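Local atomic coordinates of protein giant-lens (Drosophila melanogaster, PDB entry 3CGU), a protein that inhibits epidermal growth factor receptor signalling during development by sequestering the activating ligand Spitz, without binding the receptor directly. Residues D94-L99 and V112-P117. Sequence-based numbering, arbitrary orientation.
Sequences DYTWTL and VHCRCP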
loop_
_atom_site.group_PDB
_atom_site.type_symbol
_atom_site.label_atom_id
_atom_site.label_comp_id
_atom_site.label_asym_id
_atom_site.label_seq_id
_atom_site.Cartn_x
_atom_site.Cartn_y
_atom_site.Cartn_z
ATOM N N ASP A 94 1.387 15.291 -18.651
ATOM C CA ASP A 94 2.371 14.540 -19.396
ATOM C C ASP A 94 2.295 13.131 -18.841
ATOM O O ASP A 94 2.227 12.950 -17.628
ATOM C CB ASP A 94 3.771 15.100 -19.156
ATOM C CG ASP A 94 4.098 16.256 -20.077
ATOM O OD1 ASP A 94 3.221 16.635 -20.891
ATOM O OD2 ASP A 94 5.236 16.778 -19.988
ATOM N N TYR A 95 2.302 12.130 -19.712
ATOM C CA TYR A 95 2.192 10.745 -19.259
ATOM C C TYR A 95 3.530 10.157 -18.846
ATOM O O TYR A 95 4.433 10.016 -19.661
ATOM C CB TYR A 95 1.539 9.891 -20.338
ATOM C CG TYR A 95 0.301 10.553 -20.864
ATOM C CD1 TYR A 95 0.250 11.038 -22.156
ATOM C CD2 TYR A 95 -0.801 10.736 -20.045
ATOM C CE1 TYR A 95 -0.877 11.665 -22.630
ATOM C CE2 TYR A 95 -1.928 11.360 -20.505
ATOM C CZ TYR A 95 -1.964 11.826 -21.796
ATOM O OH TYR A 95 -3.098 12.443 -22.258
ATOM N N THR A 96 3.634 9.806 -17.569
ATOM C CA THR A 96 4.841 9.232 -17.032
ATOM C C THR A 96 5.140 7.879 -17.668
ATOM O O THR A 96 6.293 7.559 -17.926
ATOM C CB THR A 96 4.737 9.062 -15.538
ATOM O OG1 THR A 96 5.963 8.522 -15.049
ATOM C CG2 THR A 96 3.624 8.107 -15.207
ATOM N N TRP A 97 4.108 7.077 -17.908
ATOM C CA TRP A 97 4.274 5.863 -18.710
ATOM C C TRP A 97 2.964 5.353 -19.254
ATOM O O TRP A 97 1.909 5.712 -18.784
ATOM C CB TRP A 97 4.991 4.745 -17.951
ATOM C CG TRP A 97 4.214 4.167 -16.805
ATOM C CD1 TRP A 97 3.068 3.410 -16.868
ATOM C CD2 TRP A 97 4.539 4.286 -15.415
ATOM N NE1 TRP A 97 2.665 3.067 -15.602
ATOM C CE2 TRP A 97 3.548 3.594 -14.694
ATOM C CE3 TRP A 97 5.568 4.924 -14.714
ATOM C CZ2 TRP A 97 3.562 3.505 -13.313
ATOM C CZ3 TRP A 97 5.579 4.845 -13.346
ATOM C CH2 TRP A 97 4.582 4.133 -12.653
ATOM N N THR A 98 3.054 4.515 -20.270
ATOM C CA THR A 98 1.887 4.003 -20.934
ATOM C C THR A 98 1.992 2.497 -20.927
ATOM O O THR A 98 3.058 1.942 -21.180
ATOM C CB THR A 98 1.863 4.464 -22.387
ATOM O OG1 THR A 98 3.007 3.911 -23.060
ATOM C CG2 THR A 98 1.936 5.992 -22.476
ATOM N N LEU A 99 0.889 1.829 -20.622
ATOM C CA LEU A 99 0.885 0.383 -20.630
ATOM C C LEU A 99 0.081 -0.092 -21.833
ATOM O O LEU A 99 -1.094 0.216 -21.956
ATOM C CB LEU A 99 0.304 -0.147 -19.317
ATOM C CG LEU A 99 0.842 -1.491 -18.803
ATOM C CD1 LEU A 99 0.861 -1.523 -17.269
ATOM C CD2 LEU A 99 0.067 -2.684 -19.379
ATOM N N VAL A 112 8.281 3.769 -20.256
ATOM C CA VAL A 112 8.379 4.932 -19.396
ATOM C C VAL A 112 8.820 6.157 -20.193
ATOM O O VAL A 112 9.812 6.112 -20.914
ATOM C CB VAL A 112 9.368 4.705 -18.258
ATOM C CG1 VAL A 112 9.308 5.875 -17.291
ATOM C CG2 VAL A 112 9.047 3.422 -17.546
ATOM N N HIS A 113 8.084 7.255 -20.059
ATOM C CA HIS A 113 8.432 8.473 -20.767
ATOM C C HIS A 113 9.148 9.494 -19.883
ATOM O O HIS A 113 10.002 10.227 -20.369
ATOM C CB HIS A 113 7.191 9.097 -21.416
ATOM C CG HIS A 113 6.327 8.102 -22.135
ATOM N ND1 HIS A 113 6.690 7.526 -23.337
ATOM C CD2 HIS A 113 5.112 7.585 -21.820
ATOM C CE1 HIS A 113 5.744 6.686 -23.724
ATOM N NE2 HIS A 113 4.776 6.703 -22.821
ATOM N N CYS A 114 8.792 9.572 -18.604
ATOM C CA CYS A 114 9.409 10.565 -17.731
ATOM C C CYS A 114 9.294 10.116 -16.283
ATOM O O CYS A 114 8.670 9.104 -16.000
ATOM C CB CYS A 114 8.745 11.932 -17.916
ATOM S SG CYS A 114 7.078 11.998 -17.192
ATOM N N ARG A 115 9.890 10.874 -15.371
ATOM C CA ARG A 115 9.808 10.581 -13.950
ATOM C C ARG A 115 8.978 11.634 -13.217
ATOM O O ARG A 115 9.170 12.832 -13.404
ATOM C CB ARG A 115 11.215 10.557 -13.339
ATOM C CG ARG A 115 12.054 9.319 -13.673
ATOM C CD ARG A 115 13.472 9.413 -13.080
ATOM N NE ARG A 115 14.322 10.379 -13.785
ATOM C CZ ARG A 115 14.853 11.468 -13.232
ATOM N NH1 ARG A 115 14.632 11.756 -11.951
ATOM N NH2 ARG A 115 15.604 12.281 -13.966
ATOM N N CYS A 116 8.066 11.175 -12.368
ATOM C CA CYS A 116 7.343 12.046 -11.452
ATOM C C CYS A 116 8.310 12.675 -10.429
ATOM O O CYS A 116 9.283 12.039 -10.014
ATOM C CB CYS A 116 6.247 11.247 -10.733
ATOM S SG CYS A 116 4.954 10.540 -11.838
ATOM N N PRO A 117 8.065 13.933 -10.039
ATOM C CA PRO A 117 8.839 14.612 -9.008
ATOM C C PRO A 117 8.760 13.920 -7.639
ATOM O O PRO A 117 7.929 13.040 -7.432
ATOM C CB PRO A 117 8.174 16.000 -8.920
ATOM C CG PRO A 117 7.448 16.188 -10.192
ATOM C CD PRO A 117 7.023 14.800 -10.616
#
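Thr96 meets the 112-117 segment with both its backbone and its side chain. Its carbonyl O takes two backbone N-H groups from the same face of its plane: His113 N at 2.8 Å, well above that plane, while Cys114 N, longer at 3.3 Å, comes in less tilted and nearly straight at the hydrogen (166°). The side chain returns a bond: with OG1 anti to the backbone N (chi1 -179°), the hydroxyl donates to Cys114 O at 2.9 Å, again from above the carbonyl plane. Three bonds thus tie one threonine to two successive residues. Two cystine sulfurs also touch it: Cys114 SG lies 3.6 Å from Thr96 CA, and Cys116 SG 3.9 Å from Thr96 OG1.

The His113 side chain runs alongside residues 97-99 and crosses that of Thr98 at about a right angle. The imidazole turns its edge to Thr98, whose OG1 makes a weak hydrogen bond with His113 NE2, and Tyr95 O also lies at the ring edge, 3.3 Å from His113 CD2. Trp97, in an antiparallel non-hydrogen-bonded pair with Val112, touches it through CB, 3.7 Å from Val112 CA; its indole, with Thr96 CG2 against one face, meets the rings of Phe141 and Tyr77. Strands 95-102 and 108-112 pair as an antiparallel hairpin, its end tied by disulfides Cys114-Cys89 and Cys116-Cys143, within two-fingered domain 2, the second of three repeats that encircle Spitz.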